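Local atomic coordinates of Ika8 (Synthetic construct, PDB entry 6G6O), a protein that is a computationally designed symmetrical eight-bladed beta-propeller of WD40-type repeats, an artificial protein with no known biological function. Residues Glu7-Glu12 / Val317-Ile322; Ala177-Ala182 / Thr219-Lys224; Val249-His254 / Lys278-Leu283. All coordinates share one frame; numbering follows the deposited sequence.

Contact 1 of 3, residues Glu7-Glu12 / Val317-Ile322; sequences ELVSLE and VKVWYI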
loop_
_atom_site.group_PDB
_atom_site.type_symbol
_atom_site.label_atom_id
_atom_site.label_comp_id
_atom_site.label_asym_id
_atom_site.label_seq_id
_atom_site.Cartn_x
_atom_site.Cartn_y
_atom_site.Cartn_z
ATOM N N GLU A 7 6.630 22.764 2.360
ATOM C CA GLU A 7 5.252 22.323 2.509
ATOM C C GLU A 7 4.328 23.224 1.703
ATOM O O GLU A 7 4.504 24.444 1.666
ATOM C CB GLU A 7 4.840 22.326 3.982
ATOM C CG GLU A 7 5.252 21.075 4.740
ATOM C CD GLU A 7 5.151 21.238 6.244
ATOM O OE1 GLU A 7 6.188 21.102 6.927
ATOM O OE2 GLU A 7 4.039 21.501 6.745
ATOM N N LEU A 8 3.343 22.613 1.047
ATOM C CA LEU A 8 2.387 23.367 0.246
ATOM C C LEU A 8 1.227 23.894 1.080
ATOM O O LEU A 8 0.794 25.035 0.885
ATOM C CB LEU A 8 1.854 22.500 -0.897
ATOM C CG LEU A 8 2.821 22.211 -2.047
ATOM C CD1 LEU A 8 2.157 21.339 -3.100
ATOM C CD2 LEU A 8 3.328 23.506 -2.665
ATOM N N VAL A 9 0.718 23.084 2.010
ATOM C CA VAL A 9 -0.388 23.471 2.875
ATOM C C VAL A 9 -0.181 22.860 4.252
ATOM O O VAL A 9 0.616 21.938 4.438
ATOM C CB VAL A 9 -1.759 23.038 2.310
ATOM C CG1 VAL A 9 -2.241 24.027 1.264
ATOM C CG2 VAL A 9 -1.669 21.637 1.728
ATOM N N SER A 10 -0.916 23.391 5.224
ATOM C CA SER A 10 -0.888 22.908 6.599
ATOM C C SER A 10 -2.227 22.258 6.917
ATOM O O SER A 10 -3.268 22.925 6.884
ATOM C CB SER A 10 -0.594 24.051 7.572
ATOM O OG SER A 10 -0.823 23.653 8.911
ATOM N N LEU A 11 -2.201 20.962 7.218
ATOM C CA LEU A 11 -3.391 20.204 7.575
ATOM C C LEU A 11 -3.329 19.824 9.047
ATOM O O LEU A 11 -2.274 19.426 9.551
ATOM C CB LEU A 11 -3.521 18.943 6.717
ATOM C CG LEU A 11 -3.268 19.095 5.218
ATOM C CD1 LEU A 11 -3.085 17.730 4.581
ATOM C CD2 LEU A 11 -4.402 19.849 4.549
ATOM N N GLU A 12 -4.470 19.939 9.733
ATOM C CA GLU A 12 -4.486 19.701 11.174
ATOM C C GLU A 12 -4.248 18.231 11.502
ATOM O O GLU A 12 -3.539 17.912 12.465
ATOM C CB GLU A 12 -5.808 20.181 11.772
ATOM C CG GLU A 12 -5.688 20.644 13.216
ATOM C CD GLU A 12 -7.033 20.813 13.898
ATOM O OE1 GLU A 12 -7.998 21.233 13.224
ATOM O OE2 GLU A 12 -7.122 20.524 15.110
ATOM N N VAL A 317 -0.593 14.964 9.378
ATOM C CA VAL A 317 -0.588 14.787 7.932
ATOM C C VAL A 317 0.058 16.020 7.323
ATOM O O VAL A 317 -0.329 17.150 7.644
ATOM C CB VAL A 317 -2.009 14.578 7.374
ATOM C CG1 VAL A 317 -1.953 14.224 5.899
ATOM C CG2 VAL A 317 -2.735 13.501 8.160
ATOM N N LYS A 318 1.046 15.807 6.459
ATOM C CA LYS A 318 1.791 16.902 5.857
ATOM C C LYS A 318 1.874 16.711 4.350
ATOM O O LYS A 318 1.904 15.584 3.847
ATOM C CB LYS A 318 3.198 17.017 6.460
ATOM C CG LYS A 318 3.195 17.431 7.926
ATOM C CD LYS A 318 4.600 17.598 8.469
ATOM C CE LYS A 318 4.577 18.080 9.909
ATOM N NZ LYS A 318 5.947 18.195 10.476
ATOM N N VAL A 319 1.905 17.834 3.637
ATOM C CA VAL A 319 1.946 17.860 2.180
ATOM C C VAL A 319 3.205 18.606 1.762
ATOM O O VAL A 319 3.349 19.799 2.055
ATOM C CB VAL A 319 0.693 18.523 1.587
ATOM C CG1 VAL A 319 0.817 18.639 0.078
ATOM C CG2 VAL A 319 -0.551 17.740 1.969
ATOM N N TRP A 320 4.109 17.906 1.083
ATOM C CA TRP A 320 5.388 18.449 0.656
ATOM C C TRP A 320 5.386 18.688 -0.848
ATOM O O TRP A 320 4.596 18.102 -1.592
ATOM C CB TRP A 320 6.535 17.502 1.022
ATOM C CG TRP A 320 6.367 16.831 2.350
ATOM C CD1 TRP A 320 5.790 15.618 2.589
ATOM C CD2 TRP A 320 6.803 17.324 3.622
ATOM N NE1 TRP A 320 5.824 15.332 3.930
ATOM C CE2 TRP A 320 6.443 16.363 4.587
ATOM C CE3 TRP A 320 7.457 18.488 4.039
ATOM C CZ2 TRP A 320 6.717 16.529 5.941
ATOM C CZ3 TRP A 320 7.724 18.651 5.385
ATOM C CH2 TRP A 320 7.355 17.678 6.319
ATOM N N TYR A 321 6.288 19.562 -1.290
ATOM C CA TYR A 321 6.499 19.827 -2.705
ATOM C C TYR A 321 7.925 19.459 -3.088
ATOM O O TYR A 321 8.875 19.782 -2.369
ATOM C CB TYR A 321 6.246 21.297 -3.056
ATOM C CG TYR A 321 6.721 21.659 -4.446
ATOM C CD1 TYR A 321 6.034 21.220 -5.570
ATOM C CD2 TYR A 321 7.867 22.421 -4.635
ATOM C CE1 TYR A 321 6.467 21.537 -6.843
ATOM C CE2 TYR A 321 8.309 22.744 -5.906
ATOM C CZ TYR A 321 7.605 22.299 -7.005
ATOM O OH TYR A 321 8.039 22.617 -8.270
ATOM N N ILE A 322 8.068 18.790 -4.226
ATOM C CA ILE A 322 9.387 18.457 -4.748
ATOM C C ILE A 322 9.970 19.661 -5.479
ATOM O O ILE A 322 10.714 20.450 -4.897
ATOM C CB ILE A 322 9.331 17.232 -5.674
ATOM C CG1 ILE A 322 8.822 16.010 -4.908
ATOM C CG2 ILE A 322 10.699 16.958 -6.280
ATOM C CD1 ILE A 322 9.721 15.584 -3.775
HETATM O O HOH W 1 1.668 20.169 5.772
HETATM O O HOH W 2 0.536 19.828 7.663
HETATM O O HOH W 3 -0.834 17.661 10.850
#
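Glu-7 and Trp-320 lie side by side, their side chains pointing the same way. CG of Glu-7 sits anti to its carbonyl carbon (chi1 -83°) and packs on Trp-320 CE3 and CZ3, while OE1 comes within 3.3 Å of Trp-320 CZ3, the carboxylate turned 75° from the ring plane. Next to this pair in the backbone, Leu-8 N donates to Val-319 O at 3.0 Å. Leu-8 then runs its CD2 against CB of Tyr-321, 3.7 Å away.

Further on, Val-9 and Val-319 are also side by side, with Val-9 CG2 against Val-319 CB. Their backbones are joined by a water that donates to Val-9 O and Glu-7 OE2 and accepts from Val-319 N. Leu-11 crosses Val-317 and Val-319 obliquely, its CD1 touching both Val-319 CG2 (3.6 Å) and Val-317 CG1 (3.9 Å); a second water links Leu-11 N to Val-317 O.

Lys-318 NZ bonds to Gly-293 O, and Trp-320 NE1 to Ser-310 OG. This is the closure of the propeller ring: strand 7-10, from the N-terminus, is an edge strand of the blade whose other three, 317-321, 307-312 and 298-303, come from the C-terminal end.

Contact 2 of 3, residues Ala177-Ala182 / Thr219-Lys224; sequences AITALA and TALQFK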
loop_
_atom_site.group_PDB
_atom_site.type_symbol
_atom_site.label_atom_id
_atom_site.label_comp_id
_atom_site.label_asym_id
_atom_site.label_seq_id
_atom_site.Cartn_x
_atom_site.Cartn_y
_atom_site.Cartn_z
ATOM N N ALA A 177 6.812 -13.829 5.514
ATOM C CA ALA A 177 5.610 -13.047 5.257
ATOM C C ALA A 177 5.783 -12.161 4.031
ATOM O O ALA A 177 6.819 -11.518 3.847
ATOM C CB ALA A 177 5.268 -12.193 6.478
ATOM N N ILE A 178 4.755 -12.140 3.184
ATOM C CA ILE A 178 4.777 -11.307 1.990
ATOM C C ILE A 178 4.588 -9.852 2.390
ATOM O O ILE A 178 3.670 -9.516 3.149
ATOM C CB ILE A 178 3.691 -11.752 1.001
ATOM C CG1 ILE A 178 3.803 -13.251 0.719
ATOM C CG2 ILE A 178 3.780 -10.949 -0.285
ATOM C CD1 ILE A 178 5.144 -13.669 0.178
ATOM N N THR A 179 5.457 -8.979 1.885
ATOM C CA THR A 179 5.346 -7.548 2.141
ATOM C C THR A 179 4.759 -6.780 0.964
ATOM O O THR A 179 4.002 -5.829 1.173
ATOM C CB THR A 179 6.715 -6.962 2.505
ATOM O OG1 THR A 179 7.592 -7.042 1.377
ATOM C CG2 THR A 179 7.326 -7.722 3.671
ATOM N N ALA A 180 5.078 -7.177 -0.266
ATOM C CA ALA A 180 4.504 -6.547 -1.448
ATOM C C ALA A 180 4.669 -7.480 -2.638
ATOM O O ALA A 180 5.464 -8.424 -2.607
ATOM C CB ALA A 180 5.148 -5.188 -1.739
ATOM N N LEU A 181 3.905 -7.197 -3.693
ATOM C CA LEU A 181 3.961 -7.979 -4.924
ATOM C C LEU A 181 3.366 -7.157 -6.063
ATOM O O LEU A 181 2.766 -6.103 -5.846
ATOM C CB LEU A 181 3.231 -9.320 -4.764
ATOM C CG LEU A 181 1.816 -9.297 -4.181
ATOM C CD1 LEU A 181 0.774 -9.280 -5.285
ATOM C CD2 LEU A 181 1.599 -10.487 -3.264
ATOM N N ALA A 182 3.548 -7.656 -7.287
ATOM C CA ALA A 182 3.010 -7.022 -8.485
ATOM C C ALA A 182 2.980 -8.052 -9.605
ATOM O O ALA A 182 3.633 -9.095 -9.527
ATOM C CB ALA A 182 3.835 -5.798 -8.890
ATOM N N THR A 219 11.171 -4.049 5.543
ATOM C CA THR A 219 9.929 -3.535 6.104
ATOM C C THR A 219 8.980 -2.969 5.064
ATOM O O THR A 219 7.765 -3.037 5.257
ATOM C CB THR A 219 10.224 -2.442 7.140
ATOM O OG1 THR A 219 10.931 -1.365 6.511
ATOM C CG2 THR A 219 11.073 -2.997 8.268
ATOM N N ALA A 220 9.502 -2.416 3.974
ATOM C CA ALA A 220 8.681 -1.823 2.932
ATOM C C ALA A 220 9.261 -2.179 1.572
ATOM O O ALA A 220 10.480 -2.281 1.406
ATOM C CB ALA A 220 8.588 -0.301 3.089
ATOM N N LEU A 221 8.374 -2.373 0.602
ATOM C CA LEU A 221 8.761 -2.691 -0.763
ATOM C C LEU A 221 7.953 -1.842 -1.731
ATOM O O LEU A 221 6.868 -1.353 -1.409
ATOM C CB LEU A 221 8.550 -4.176 -1.087
ATOM C CG LEU A 221 9.614 -5.175 -0.645
ATOM C CD1 LEU A 221 9.327 -6.524 -1.266
ATOM C CD2 LEU A 221 10.994 -4.697 -1.037
ATOM N N GLN A 222 8.499 -1.680 -2.934
ATOM C CA GLN A 222 7.816 -0.951 -3.993
ATOM C C GLN A 222 8.289 -1.485 -5.336
ATOM O O GLN A 222 9.491 -1.660 -5.548
ATOM C CB GLN A 222 8.080 0.554 -3.888
ATOM C CG GLN A 222 7.025 1.412 -4.561
ATOM C CD GLN A 222 5.842 1.694 -3.662
ATOM O OE1 GLN A 222 5.871 1.400 -2.467
ATOM N NE2 GLN A 222 4.790 2.268 -4.234
ATOM N N PHE A 223 7.340 -1.746 -6.234
ATOM C CA PHE A 223 7.629 -2.257 -7.568
ATOM C C PHE A 223 7.127 -1.260 -8.599
ATOM O O PHE A 223 5.937 -0.925 -8.615
ATOM C CB PHE A 223 6.978 -3.624 -7.793
ATOM C CG PHE A 223 7.400 -4.670 -6.804
ATOM C CD1 PHE A 223 8.606 -5.333 -6.949
ATOM C CD2 PHE A 223 6.584 -5.001 -5.737
ATOM C CE1 PHE A 223 8.994 -6.298 -6.044
ATOM C CE2 PHE A 223 6.968 -5.965 -4.829
ATOM C CZ PHE A 223 8.175 -6.615 -4.983
ATOM N N LYS A 224 8.031 -0.787 -9.451
ATOM C CA LYS A 224 7.675 0.042 -10.600
ATOM C C LYS A 224 8.498 -0.459 -11.776
ATOM O O LYS A 224 9.722 -0.300 -11.787
ATOM C CB LYS A 224 7.937 1.524 -10.332
ATOM C CG LYS A 224 7.128 2.468 -11.210
ATOM C CD LYS A 224 7.483 3.920 -10.929
ATOM C CE LYS A 224 8.538 4.433 -11.895
ATOM N NZ LYS A 224 7.962 4.758 -13.230
#
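CB of Ala-180 lies 3.6 Å from CB of Leu-221 and also touches Phe-223 CE2, so one methyl group is shared by two large apolar neighbours. Ala-182 adds a looser touch of the same kind, its CB 4.0 Å from CB of Phe-223.

The ring of Phe-223 also packs on main chain. Its CE2 comes within 3.5 Å of Ala-180 C in strand 178-182. That carbon lies at the edge of the ring, near its plane; Leu-181 N is equally close to CE2 but approaches obliquely.

Strands 178-184 and 218-224 are each the first strand of a blade in this eight-bladed propeller, and each is the edge strand of its sheet on the channel side. The short segments run in the same direction, 3° apart, with their axes 6.1 Å from each other, and they meet through side chains as neighbouring blades do around the central channel.

A polar atom against a hydrocarbon makes up the remaining kind. The side chains of Thr-179 and Leu-221 cross at about a right angle, and Thr-179 OG1 lies 3.2 Å from Leu-221 CD1. This hydroxyl is hydrogen-bonded to Gly-191 O within its own blade, at the classic beta bulge where Thr-179 and Ala-180 both face Gly-191.

Contact 3 of 3, residues Val249-His254 / Lys278-Leu283; sequences VSLEGH and KVWDIL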
loop_
_atom_site.group_PDB
_atom_site.type_symbol
_atom_site.label_atom_id
_atom_site.label_comp_id
_atom_site.label_asym_id
_atom_site.label_seq_id
_atom_site.Cartn_x
_atom_site.Cartn_y
_atom_site.Cartn_z
ATOM N N VAL A 249 21.534 1.768 -7.888
ATOM C CA VAL A 249 22.038 3.045 -7.398
ATOM C C VAL A 249 22.316 2.897 -5.911
ATOM O O VAL A 249 21.700 2.073 -5.229
ATOM C CB VAL A 249 21.043 4.198 -7.691
ATOM C CG1 VAL A 249 19.825 4.107 -6.784
ATOM C CG2 VAL A 249 21.729 5.547 -7.550
ATOM N N SER A 250 23.254 3.695 -5.411
ATOM C CA SER A 250 23.660 3.657 -4.013
ATOM C C SER A 250 23.060 4.852 -3.281
ATOM O O SER A 250 23.397 6.003 -3.583
ATOM C CB SER A 250 25.184 3.661 -3.892
ATOM O OG SER A 250 25.589 3.753 -2.538
ATOM N N LEU A 251 22.173 4.578 -2.328
ATOM C CA LEU A 251 21.577 5.598 -1.478
ATOM C C LEU A 251 22.012 5.366 -0.038
ATOM O O LEU A 251 22.131 4.221 0.406
ATOM C CB LEU A 251 20.047 5.584 -1.565
ATOM C CG LEU A 251 19.387 5.547 -2.944
ATOM C CD1 LEU A 251 17.876 5.497 -2.797
ATOM C CD2 LEU A 251 19.806 6.741 -3.786
ATOM N N GLU A 252 22.245 6.458 0.691
ATOM C CA GLU A 252 22.696 6.337 2.072
ATOM C C GLU A 252 21.570 5.925 3.010
ATOM O O GLU A 252 21.831 5.306 4.048
ATOM C CB GLU A 252 23.319 7.654 2.545
ATOM C CG GLU A 252 22.524 8.899 2.184
ATOM C CD GLU A 252 22.896 9.461 0.822
ATOM O OE1 GLU A 252 22.531 8.839 -0.200
ATOM O OE2 GLU A 252 23.556 10.521 0.773
ATOM N N GLY A 253 20.326 6.248 2.669
ATOM C CA GLY A 253 19.208 5.879 3.510
ATOM C C GLY A 253 19.210 6.618 4.840
ATOM O O GLY A 253 19.951 7.576 5.067
ATOM N N HIS A 254 18.354 6.135 5.734
ATOM C CA HIS A 254 18.164 6.739 7.043
ATOM C C HIS A 254 18.994 6.012 8.093
ATOM O O HIS A 254 19.501 4.910 7.875
ATOM C CB HIS A 254 16.684 6.717 7.442
ATOM C CG HIS A 254 15.770 7.349 6.439
ATOM N ND1 HIS A 254 14.873 8.340 6.774
ATOM C CD2 HIS A 254 15.601 7.121 5.116
ATOM C CE1 HIS A 254 14.196 8.700 5.698
ATOM N NE2 HIS A 254 14.620 7.977 4.678
ATOM N N LYS A 278 13.396 11.423 3.467
ATOM C CA LYS A 278 14.412 11.726 2.473
ATOM C C LYS A 278 13.861 11.486 1.075
ATOM O O LYS A 278 12.972 10.654 0.873
ATOM C CB LYS A 278 15.667 10.879 2.695
ATOM C CG LYS A 278 16.308 11.073 4.056
ATOM C CD LYS A 278 17.626 10.324 4.161
ATOM C CE LYS A 278 18.236 10.480 5.543
ATOM N NZ LYS A 278 19.574 9.836 5.639
ATOM N N VAL A 279 14.393 12.233 0.111
ATOM C CA VAL A 279 13.930 12.187 -1.272
ATOM C C VAL A 279 15.153 12.128 -2.175
ATOM O O VAL A 279 16.000 13.026 -2.133
ATOM C CB VAL A 279 13.060 13.404 -1.632
ATOM C CG1 VAL A 279 12.739 13.406 -3.114
ATOM C CG2 VAL A 279 11.782 13.413 -0.804
ATOM N N TRP A 280 15.250 11.079 -2.984
ATOM C CA TRP A 280 16.339 10.928 -3.936
ATOM C C TRP A 280 15.803 10.950 -5.359
ATOM O O TRP A 280 14.607 10.770 -5.601
ATOM C CB TRP A 280 17.111 9.617 -3.735
ATOM C CG TRP A 280 17.719 9.426 -2.390
ATOM C CD1 TRP A 280 18.992 9.739 -2.012
ATOM C CD2 TRP A 280 17.094 8.838 -1.246
ATOM N NE1 TRP A 280 19.193 9.396 -0.700
ATOM C CE2 TRP A 280 18.042 8.842 -0.205
ATOM C CE3 TRP A 280 15.820 8.318 -0.999
ATOM C CZ2 TRP A 280 17.758 8.345 1.063
ATOM C CZ3 TRP A 280 15.541 7.826 0.259
ATOM C CH2 TRP A 280 16.505 7.841 1.274
ATOM N N ASP A 281 16.715 11.165 -6.299
ATOM C CA ASP A 281 16.471 10.896 -7.708
ATOM C C ASP A 281 17.161 9.578 -8.037
ATOM O O ASP A 281 18.377 9.449 -7.856
ATOM C CB ASP A 281 16.987 12.036 -8.590
ATOM C CG ASP A 281 16.818 11.758 -10.076
ATOM O OD1 ASP A 281 17.472 10.833 -10.594
ATOM O OD2 ASP A 281 16.026 12.467 -10.730
ATOM N N ILE A 282 16.384 8.601 -8.513
ATOM C CA ILE A 282 16.906 7.254 -8.713
ATOM C C ILE A 282 17.982 7.205 -9.790
ATOM O O ILE A 282 18.754 6.240 -9.845
ATOM C CB ILE A 282 15.756 6.286 -9.052
ATOM C CG1 ILE A 282 16.087 4.872 -8.579
ATOM C CG2 ILE A 282 15.475 6.277 -10.545
ATOM C CD1 ILE A 282 15.002 3.874 -8.893
ATOM N N LEU A 283 18.064 8.222 -10.646
ATOM C CA LEU A 283 19.016 8.219 -11.749
ATOM C C LEU A 283 20.384 8.739 -11.323
ATOM O O LEU A 283 21.405 8.093 -11.581
ATOM C CB LEU A 283 18.468 9.053 -12.908
ATOM C CG LEU A 283 18.579 8.456 -14.306
ATOM C CD1 LEU A 283 18.329 6.960 -14.255
ATOM C CD2 LEU A 283 17.584 9.139 -15.222
#
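The indole of Trp-280 is sandwiched: Leu-251 CD1 and Lys-278 CB lie over opposite faces, each offset toward the rim. Leu-251 sets its two methyls on different parts of the ring, Leu-251 CD1 near Trp-280 CD2 and CE3, and Leu-251 CD2 in a CH-pi contact 3.9 Å from the centroid of the five-membered ring. Around the indole, Gly-253 N and His-254 NE2 approach obliquely, the glycine nitrogen 3.7 Å from Trp-280 CZ2. Trp-280 NE1 donates a weak hydrogen bond to Glu-252 OE1 (3.4 Å, 141° at the hydrogen); the glutamate chain bends at chi2 (-89°), and its carboxylate is turned 42° from the indole plane. An alanine in place of Trp-280 would probably open a gap beneath Leu-251 and leave Glu-252 OE1 without its weak donor.

The second flat group, the imidazole of His-254, has CG of Lys-278 over one face, 3.8 Å from the ring centroid. The two side chains slide past each other in opposite directions, the lysine fully extended beyond CG. Lys-278 NZ to Gly-253 O is modelled at 2.4 Å, too short for the exact value to be trusted. Both imidazole nitrogens are engaged, NE2 with Ser-270 OG and ND1 with Thr-276 OG1, which fixes the rotation of the ring. The His-254 to Ser-270 bond resembles the histidine-serine link of WD40 repeats, although the indole NE1 is turned to Glu-252 instead.

At the other end Val-249 CB rests on Ile-282 O, 3.7 Å away. Segment 249-254 belongs to the loop leading from strand 247-249, outermost in one blade, to strand 258-264 of the next; it runs nearly antiparallel to strand 276-281, whose flanks are held by strands 267-272 and 287-292.

How the contacts relate
Contacts 1 and 3 both have their centres about 20 Å from the centre of the chain and are partly buried, whereas contact 2, its centre about 9 Å from that of the chain, is a surface contact beside the central channel. Contact 1 joins two strands of one sheet and mixes a backbone bond, bridging waters and aliphatic packing. Contact 3 sets a loop between blades against a strand, relying on aromatic faces and polar side chains. Contact 2 pairs channel-side edge strands of adjacent blades mainly through apolar side chains, with no hydrogen bond between the segments. Contacts 2 and 3 both fall inside the chain loop that contact 1 closes, and contacts 1 and 3 touch where Ile-322 CD1 meets Val-279 CG1 at 3.8 Å.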